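Local atomic coordinates of catalytic domain of the nuclear inclusion protein A (nia) (Tobacco etch virus, PDB entry 1LVM), a protein that probably cleaves the viral polyprotein at specific peptide sequences, acting as a chymotrypsin-like cysteine protease. Residues S24-L29 and V120-Q125; G46-T51 and I92-K97; E114-L119 and T136-P141. The protein carries 1 engineered substitution. All coordinates share one frame; numbering follows the deposited sequence.

Contact 1: S24-L29 and V120-Q125; sequences STICHL and VTTNFQ
Ile-26 and Thr-122 pack side chain against side chain where strands 26-33 and 116-123 pass each other. The two strands do not pair: their short segments here run at 66° to one another, with axes 7.4 Å apart at closest approach. The two side chains run past one another in opposing senses, with Thr-122 OG1 3.5 Å from Ile-26 CB. The hydroxyl also lies near the tip of the isoleucine, 3.7 Å from CD1. With CD1 anti to CA (chi2 176°), the extended arm of Ile-26 reaches on to the backbone of Val-120 and Thr-121, where CD1 sits 3.7 Å from Val-120 O and 3.8 Å from Thr-121 CA. The polar need of the threonine is met at Ser-23, the residue just ahead of Ser-24, whose O accepts a hydrogen bond from OG1.

Phe-124 makes the second half of the contact. Its ring presents the edge to Ile-26 O, CZ lying 3.3 Å away near the ring plane. His-28 N lies oblique to the ring, 3.7 Å from CE2, and His-28 CB is 3.9 Å from CD2. Thr-122 CG2 lies loosely above one face of the same ring, toward its rim.

In the chymotrypsin-like fold this places the first strand of one barrel against the opening strand of the other. The join is made by van der Waals packing and by an aromatic edge meeting a carbonyl oxygen; such packing is probably tolerant in angle, while the Thr-122 to Ser-23 bond beside it supplies a directed link.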
# COMPACT_ATOMS: atom_id res chain seq x y z
N SER A 24 -6.09 -2.04 -11.35
CA SER A 24 -7.33 -1.29 -11.56
C SER A 24 -7.94 -0.85 -10.23
O SER A 24 -8.83 0.02 -10.20
CB SER A 24 -8.33 -2.09 -12.42
OG SER A 24 -8.74 -3.27 -11.77
N THR A 25 -7.44 -1.39 -9.13
CA THR A 25 -7.98 -0.99 -7.81
C THR A 25 -7.08 0.02 -7.10
O THR A 25 -7.43 0.52 -6.01
CB THR A 25 -8.12 -2.16 -6.84
OG1 THR A 25 -6.80 -2.62 -6.46
CG2 THR A 25 -8.87 -3.32 -7.49
N ILE A 26 -5.94 0.33 -7.69
CA ILE A 26 -5.03 1.28 -7.03
C ILE A 26 -5.50 2.72 -7.18
O ILE A 26 -6.06 3.09 -8.21
CB ILE A 26 -3.60 1.10 -7.62
CG1 ILE A 26 -3.12 -0.27 -7.24
CG2 ILE A 26 -2.70 2.31 -7.19
CD1 ILE A 26 -1.72 -0.61 -7.85
N CYS A 27 -5.41 3.48 -6.08
CA CYS A 27 -5.78 4.87 -6.10
C CYS A 27 -4.61 5.69 -5.68
O CYS A 27 -3.75 5.24 -4.88
CB CYS A 27 -6.87 5.15 -5.02
SG CYS A 27 -8.43 4.21 -5.19
N HIS A 28 -4.59 6.91 -6.18
CA HIS A 28 -3.54 7.85 -5.77
C HIS A 28 -4.20 8.79 -4.75
O HIS A 28 -5.25 9.36 -5.03
CB HIS A 28 -3.01 8.68 -6.90
CG HIS A 28 -1.75 9.40 -6.51
ND1 HIS A 28 -1.63 10.78 -6.54
CD2 HIS A 28 -0.56 8.93 -6.05
CE1 HIS A 28 -0.42 11.12 -6.12
NE2 HIS A 28 0.25 10.01 -5.81
N LEU A 29 -3.53 8.96 -3.60
CA LEU A 29 -4.08 9.74 -2.48
C LEU A 29 -3.22 10.94 -2.14
O LEU A 29 -2.00 10.82 -2.00
CB LEU A 29 -4.11 8.80 -1.23
CG LEU A 29 -4.77 7.41 -1.44
CD1 LEU A 29 -4.75 6.57 -0.18
CD2 LEU A 29 -6.22 7.55 -1.84
N VAL A 120 3.59 -3.64 -8.04
CA VAL A 120 2.59 -3.26 -9.03
C VAL A 120 2.08 -1.88 -8.81
O VAL A 120 1.82 -1.51 -7.67
CB VAL A 120 1.41 -4.28 -8.99
CG1 VAL A 120 0.22 -3.80 -10.01
CG2 VAL A 120 2.00 -5.65 -9.47
N THR A 121 1.99 -1.10 -9.88
CA THR A 121 1.47 0.22 -9.74
C THR A 121 0.56 0.55 -10.91
O THR A 121 0.29 -0.27 -11.76
CB THR A 121 2.63 1.25 -9.60
OG1 THR A 121 3.42 1.35 -10.79
CG2 THR A 121 3.56 0.82 -8.47
N THR A 122 0.09 1.80 -10.94
CA THR A 122 -0.80 2.26 -11.99
C THR A 122 -0.29 3.68 -12.34
O THR A 122 0.07 4.47 -11.46
CB THR A 122 -2.29 2.41 -11.46
OG1 THR A 122 -2.74 1.14 -10.98
CG2 THR A 122 -3.22 2.78 -12.60
N ASN A 123 -0.26 3.96 -13.62
CA ASN A 123 0.14 5.26 -14.10
C ASN A 123 -1.13 6.08 -14.39
O ASN A 123 -1.94 5.74 -15.30
CB ASN A 123 0.99 5.14 -15.37
CG ASN A 123 1.65 6.45 -15.76
OD1 ASN A 123 1.42 7.48 -15.14
ND2 ASN A 123 2.47 6.42 -16.80
N PHE A 124 -1.29 7.16 -13.61
CA PHE A 124 -2.43 8.07 -13.72
C PHE A 124 -2.18 9.29 -14.62
O PHE A 124 -3.14 9.94 -15.08
CB PHE A 124 -2.84 8.55 -12.34
CG PHE A 124 -3.57 7.51 -11.56
CD1 PHE A 124 -4.86 7.14 -11.95
CD2 PHE A 124 -3.00 6.93 -10.42
CE1 PHE A 124 -5.61 6.22 -11.22
CE2 PHE A 124 -3.76 5.98 -9.68
CZ PHE A 124 -5.07 5.64 -10.08
N GLN A 125 -0.92 9.62 -14.88
CA GLN A 125 -0.69 10.76 -15.78
C GLN A 125 -1.11 10.46 -17.23
O GLN A 125 -1.38 11.39 -17.99
CB GLN A 125 0.76 11.26 -15.75
CG GLN A 125 1.80 10.19 -15.69
CD GLN A 125 2.37 10.03 -14.29
OE1 GLN A 125 1.66 10.18 -13.28
NE2 GLN A 125 3.66 9.72 -14.21

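Contact 2: G46-T51 and I92-K97; sequences GPFIIT and IIRMPK
Pro-47 and Phe-48 meet Arg-94 in a compact cluster on one side of an antiparallel pair of strands. Pro-47 CG lies over the centre of the Phe-48 ring, 3.7 Å above its plane, and the same atom rests over one face of the Arg-94 guanidinium, toward its rim. Ring and guanidinium are themselves turned 82° apart, so they do not stack; the arginine instead brings NH1 to 3.4 Å from Phe-48 CE1. The arginine chain is extended from CG to NE, and its CG also touches CE1. Ile-92, on the same face of the sheet, crosses Phe-48 obliquely and sets CG2 against Phe-48 CB at 3.5 Å. Trp-206, from strand 206-208 at the outer end of the same sheet, meets the Phe-48 ring at a shallow angle and also touches Ile-92 and Arg-94.

On the other face Ile-49 and Ile-93 are a hydrogen-bonded pair. Met-95 CG, anti to the carbonyl carbon (chi1 -65°), lies 3.9 Å from Ile-49 CD1, and Met-95 SD is 4.0 Å from the same methyl. Farther along, Thr-51 CG2 meets Ile-93 CD1, while Thr-51 OG1 bonds to Tyr-41 O.

Between the two layers run the bonds Ile-49 N to Ile-93 O and Ile-93 N to Ile-49 O, both 2.9 Å. Met-95 N prolongs the ladder to Pro-47 O at 2.8 Å, one residue beyond strand 91-94. Met-95 and Pro-96 also pack on the bound peptide. This is regular antiparallel pairing of barrel strands 48-51 and 91-94, as expected in one of the two beta-barrels of a chymotrypsin-like protease, with its end beside the bound peptide.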
# COMPACT_ATOMS: atom_id res chain seq x y z
N GLY A 46 -13.89 -3.13 -2.04
CA GLY A 46 -15.20 -2.76 -1.54
C GLY A 46 -15.23 -1.27 -1.27
O GLY A 46 -14.71 -0.43 -2.04
N PRO A 47 -15.79 -0.88 -0.10
CA PRO A 47 -15.89 0.53 0.27
C PRO A 47 -14.61 1.03 0.93
O PRO A 47 -14.54 2.18 1.40
CB PRO A 47 -17.04 0.51 1.25
CG PRO A 47 -16.83 -0.69 1.99
CD PRO A 47 -16.43 -1.73 0.92
N PHE A 48 -13.59 0.17 0.95
CA PHE A 48 -12.33 0.52 1.63
C PHE A 48 -11.19 0.87 0.73
O PHE A 48 -11.15 0.49 -0.46
CB PHE A 48 -11.85 -0.67 2.48
CG PHE A 48 -12.92 -1.26 3.39
CD1 PHE A 48 -13.67 -0.42 4.23
CD2 PHE A 48 -13.17 -2.63 3.42
CE1 PHE A 48 -14.66 -0.95 5.09
CE2 PHE A 48 -14.15 -3.19 4.26
CZ PHE A 48 -14.91 -2.34 5.11
N ILE A 49 -10.23 1.63 1.28
CA ILE A 49 -8.97 1.90 0.58
C ILE A 49 -7.90 1.51 1.66
O ILE A 49 -7.90 2.02 2.77
CB ILE A 49 -8.79 3.37 0.20
CG1 ILE A 49 -9.81 3.74 -0.89
CG2 ILE A 49 -7.32 3.61 -0.36
CD1 ILE A 49 -9.59 5.16 -1.48
N ILE A 50 -7.01 0.61 1.29
CA ILE A 50 -5.96 0.11 2.22
C ILE A 50 -4.75 0.92 1.86
O ILE A 50 -4.40 0.98 0.67
CB ILE A 50 -5.65 -1.40 1.95
CG1 ILE A 50 -6.88 -2.25 2.28
CG2 ILE A 50 -4.44 -1.87 2.86
CD1 ILE A 50 -7.00 -3.48 1.49
N THR A 51 -4.13 1.56 2.84
CA THR A 51 -2.98 2.42 2.52
C THR A 51 -2.05 2.54 3.74
O THR A 51 -2.22 1.82 4.76
CB THR A 51 -3.44 3.79 1.99
OG1 THR A 51 -2.31 4.53 1.52
CG2 THR A 51 -4.17 4.66 3.12
N ILE A 92 -6.88 1.23 7.28
CA ILE A 92 -7.93 1.07 6.24
C ILE A 92 -8.88 2.24 6.37
O ILE A 92 -9.31 2.56 7.47
CB ILE A 92 -8.76 -0.21 6.41
CG1 ILE A 92 -7.83 -1.41 6.51
CG2 ILE A 92 -9.78 -0.34 5.23
CD1 ILE A 92 -8.56 -2.73 6.94
N ILE A 93 -9.12 2.92 5.26
CA ILE A 93 -10.07 4.06 5.22
C ILE A 93 -11.40 3.56 4.69
O ILE A 93 -11.43 2.82 3.67
CB ILE A 93 -9.60 5.05 4.20
CG1 ILE A 93 -8.23 5.58 4.59
CG2 ILE A 93 -10.57 6.21 4.04
CD1 ILE A 93 -7.63 6.45 3.46
N ARG A 94 -12.49 3.92 5.36
CA ARG A 94 -13.78 3.53 4.79
C ARG A 94 -14.25 4.77 4.01
O ARG A 94 -14.41 5.84 4.58
CB ARG A 94 -14.77 3.15 5.90
CG ARG A 94 -16.08 2.67 5.33
CD ARG A 94 -17.13 2.26 6.38
NE ARG A 94 -18.28 1.83 5.60
CZ ARG A 94 -18.63 0.56 5.38
NH1 ARG A 94 -17.94 -0.42 5.93
NH2 ARG A 94 -19.64 0.28 4.56
N MET A 95 -14.45 4.65 2.70
CA MET A 95 -14.91 5.80 1.94
C MET A 95 -16.45 5.98 2.12
O MET A 95 -17.18 5.02 2.35
CB MET A 95 -14.56 5.63 0.46
CG MET A 95 -13.03 5.60 0.21
SD MET A 95 -12.26 7.19 0.66
CE MET A 95 -12.82 8.30 -0.60
N PRO A 96 -16.90 7.21 1.98
CA PRO A 96 -18.34 7.50 2.13
C PRO A 96 -19.15 6.82 1.03
O PRO A 96 -18.59 6.45 0.01
CB PRO A 96 -18.38 9.01 2.06
CG PRO A 96 -17.17 9.39 1.23
CD PRO A 96 -16.11 8.43 1.77
N LYS A 97 -20.47 6.68 1.22
CA LYS A 97 -21.30 6.00 0.23
C LYS A 97 -21.32 6.57 -1.16
O LYS A 97 -21.59 5.85 -2.15
CB LYS A 97 -22.73 5.90 0.72
CG LYS A 97 -22.85 4.91 1.85
CD LYS A 97 -24.26 4.87 2.38
CE LYS A 97 -24.42 3.72 3.33
NZ LYS A 97 -25.87 3.53 3.62

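Contact 3: E114-L119 and T136-P141; sequences EERICL and TSCTFP
Arg-116 and Thr-136 cross at about a right angle within the hairpin of strands 116-123 and 130-142. Starting at the backbone, Arg-116 CB sits 3.5 Å from Thr-136 CG2, and CG is a little farther from the same methyl, with Cys-138 SG 4.3 Å away. The bend at chi3 (70°) then swings NE back over the threonine, to 3.7 Å from CG2. CZ meets that methyl too, and Arg-116 NH2 ends the chain 3.6 Å from Thr-136 CG2. The methyl thus lies over one face of the guanidinium, toward the rim of that group.

Beneath this surface pair, Ile-117 N to Ser-137 O and Ser-137 N to Ile-117 O form two nearly straight backbone bonds. Ile-117 points to the opposite face, where its CD1 lies 3.6 Å from Thr-139 CB; the hydroxyl of Thr-139 bonds to Lys-149 O. At the far end Glu-114 N donates to Thr-139 O at 2.7 Å, a more bent bond. The Glu-114 and Phe-140 side chains lie side by side, OE2 at the ring edge 3.8 Å from CZ, with carboxylate and ring planes 63° apart.

The buried Glu-115 carboxylate is held by a salt bridge to Arg-109 and by hydrogen bonds, Gln-112 N among them. The chemistry is therefore split: the Ile-117/Ser-137 pair and the Glu-114 to Thr-139 bond tie the strands, apolar packing fills the inner side, and on the outer side the charged groups themselves lie against a methyl and an aromatic edge.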
# COMPACT_ATOMS: atom_id res chain seq x y z
N GLU A 114 11.65 -15.84 1.54
CA GLU A 114 12.30 -16.16 0.31
C GLU A 114 11.42 -16.20 -0.94
O GLU A 114 11.91 -16.45 -2.04
CB GLU A 114 13.07 -17.49 0.53
CG GLU A 114 14.30 -17.60 -0.34
CD GLU A 114 15.47 -18.29 0.37
OE1 GLU A 114 15.24 -19.22 1.18
OE2 GLU A 114 16.62 -17.90 0.08
N GLU A 115 10.14 -15.88 -0.82
CA GLU A 115 9.34 -15.94 -2.03
C GLU A 115 9.59 -14.77 -2.97
O GLU A 115 10.09 -13.69 -2.58
CB GLU A 115 7.85 -16.05 -1.69
CG GLU A 115 7.25 -14.78 -1.17
CD GLU A 115 5.73 -14.90 -1.05
OE1 GLU A 115 5.08 -15.52 -1.91
OE2 GLU A 115 5.18 -14.37 -0.08
N ARG A 116 9.26 -14.99 -4.24
CA ARG A 116 9.44 -13.99 -5.27
C ARG A 116 8.24 -13.03 -5.38
O ARG A 116 7.11 -13.50 -5.49
CB ARG A 116 9.62 -14.66 -6.65
CG ARG A 116 10.89 -15.57 -6.70
CD ARG A 116 10.93 -16.38 -8.02
NE ARG A 116 11.20 -15.53 -9.18
CZ ARG A 116 12.40 -15.09 -9.56
NH1 ARG A 116 13.50 -15.41 -8.87
NH2 ARG A 116 12.51 -14.29 -10.63
N ILE A 117 8.52 -11.73 -5.34
CA ILE A 117 7.47 -10.73 -5.41
C ILE A 117 7.80 -9.67 -6.43
O ILE A 117 8.98 -9.53 -6.82
CB ILE A 117 7.25 -10.06 -4.03
CG1 ILE A 117 8.54 -9.36 -3.53
CG2 ILE A 117 6.82 -11.15 -3.01
CD1 ILE A 117 8.40 -8.64 -2.10
N CYS A 118 6.78 -8.95 -6.90
CA CYS A 118 7.02 -7.82 -7.77
C CYS A 118 6.13 -6.68 -7.22
O CYS A 118 5.24 -6.87 -6.38
CB CYS A 118 6.69 -8.12 -9.26
SG CYS A 118 4.91 -8.57 -9.48
N LEU A 119 6.45 -5.49 -7.64
CA LEU A 119 5.75 -4.32 -7.23
C LEU A 119 4.85 -3.88 -8.37
O LEU A 119 5.30 -3.68 -9.49
CB LEU A 119 6.74 -3.21 -6.89
CG LEU A 119 6.16 -1.89 -6.35
CD1 LEU A 119 5.67 -2.11 -4.96
CD2 LEU A 119 7.21 -0.82 -6.31
N THR A 136 11.28 -8.72 -10.52
CA THR A 136 11.11 -9.55 -9.35
C THR A 136 12.23 -9.56 -8.34
O THR A 136 13.40 -9.60 -8.70
CB THR A 136 10.91 -11.00 -9.83
OG1 THR A 136 9.77 -11.03 -10.68
CG2 THR A 136 10.65 -11.93 -8.66
N SER A 137 11.86 -9.54 -7.07
CA SER A 137 12.84 -9.58 -5.98
C SER A 137 12.44 -10.71 -5.00
O SER A 137 11.27 -11.04 -4.92
CB SER A 137 12.77 -8.23 -5.26
OG SER A 137 13.38 -8.24 -3.98
N CYS A 138 13.40 -11.34 -4.30
CA CYS A 138 13.01 -12.27 -3.23
C CYS A 138 12.77 -11.35 -1.98
O CYS A 138 13.06 -10.15 -2.01
CB CYS A 138 14.11 -13.31 -2.94
SG CYS A 138 14.28 -14.56 -4.28
N THR A 139 12.24 -11.91 -0.91
CA THR A 139 11.91 -11.12 0.28
C THR A 139 12.14 -11.89 1.54
O THR A 139 12.01 -13.13 1.55
CB THR A 139 10.41 -10.62 0.18
OG1 THR A 139 10.14 -9.68 1.21
CG2 THR A 139 9.42 -11.78 0.24
N PHE A 140 12.48 -11.14 2.60
CA PHE A 140 12.71 -11.67 3.92
C PHE A 140 12.21 -10.76 5.00
O PHE A 140 12.21 -9.54 4.82
CB PHE A 140 14.22 -11.89 4.18
CG PHE A 140 14.88 -12.73 3.16
CD1 PHE A 140 15.31 -12.16 1.96
CD2 PHE A 140 15.14 -14.09 3.43
CE1 PHE A 140 16.00 -12.93 1.03
CE2 PHE A 140 15.84 -14.89 2.50
CZ PHE A 140 16.26 -14.29 1.30
N PRO A 141 11.79 -11.33 6.16
CA PRO A 141 11.33 -10.41 7.21
C PRO A 141 12.49 -9.66 7.83
O PRO A 141 13.59 -10.21 8.00
CB PRO A 141 10.72 -11.31 8.24
CG PRO A 141 11.58 -12.54 8.12
CD PRO A 141 11.68 -12.72 6.62

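In the fold
Contacts 1 and 2 are buried, whereas contact 3 is partly buried and has more charged side chains, including the buried Glu-115. Contact 1 and contact 3 use successive parts of strand 116-123: one part leans on strand 26-33 of the other barrel, the next pairs with strand 130-142 within its own. Contact 2 pairs strands of the N-terminal barrel and touches contact 1 directly: Leu-29 packs on Ile-49 and Thr-51, Cys-27 on Ile-49. It lies about 27 Å from contact 3, centre to centre, across the middle of the chain. Contact 2 is therefore a regular backbone ladder and contact 3 a short, interrupted one, while contact 1 joins two sheets by side-chain packing.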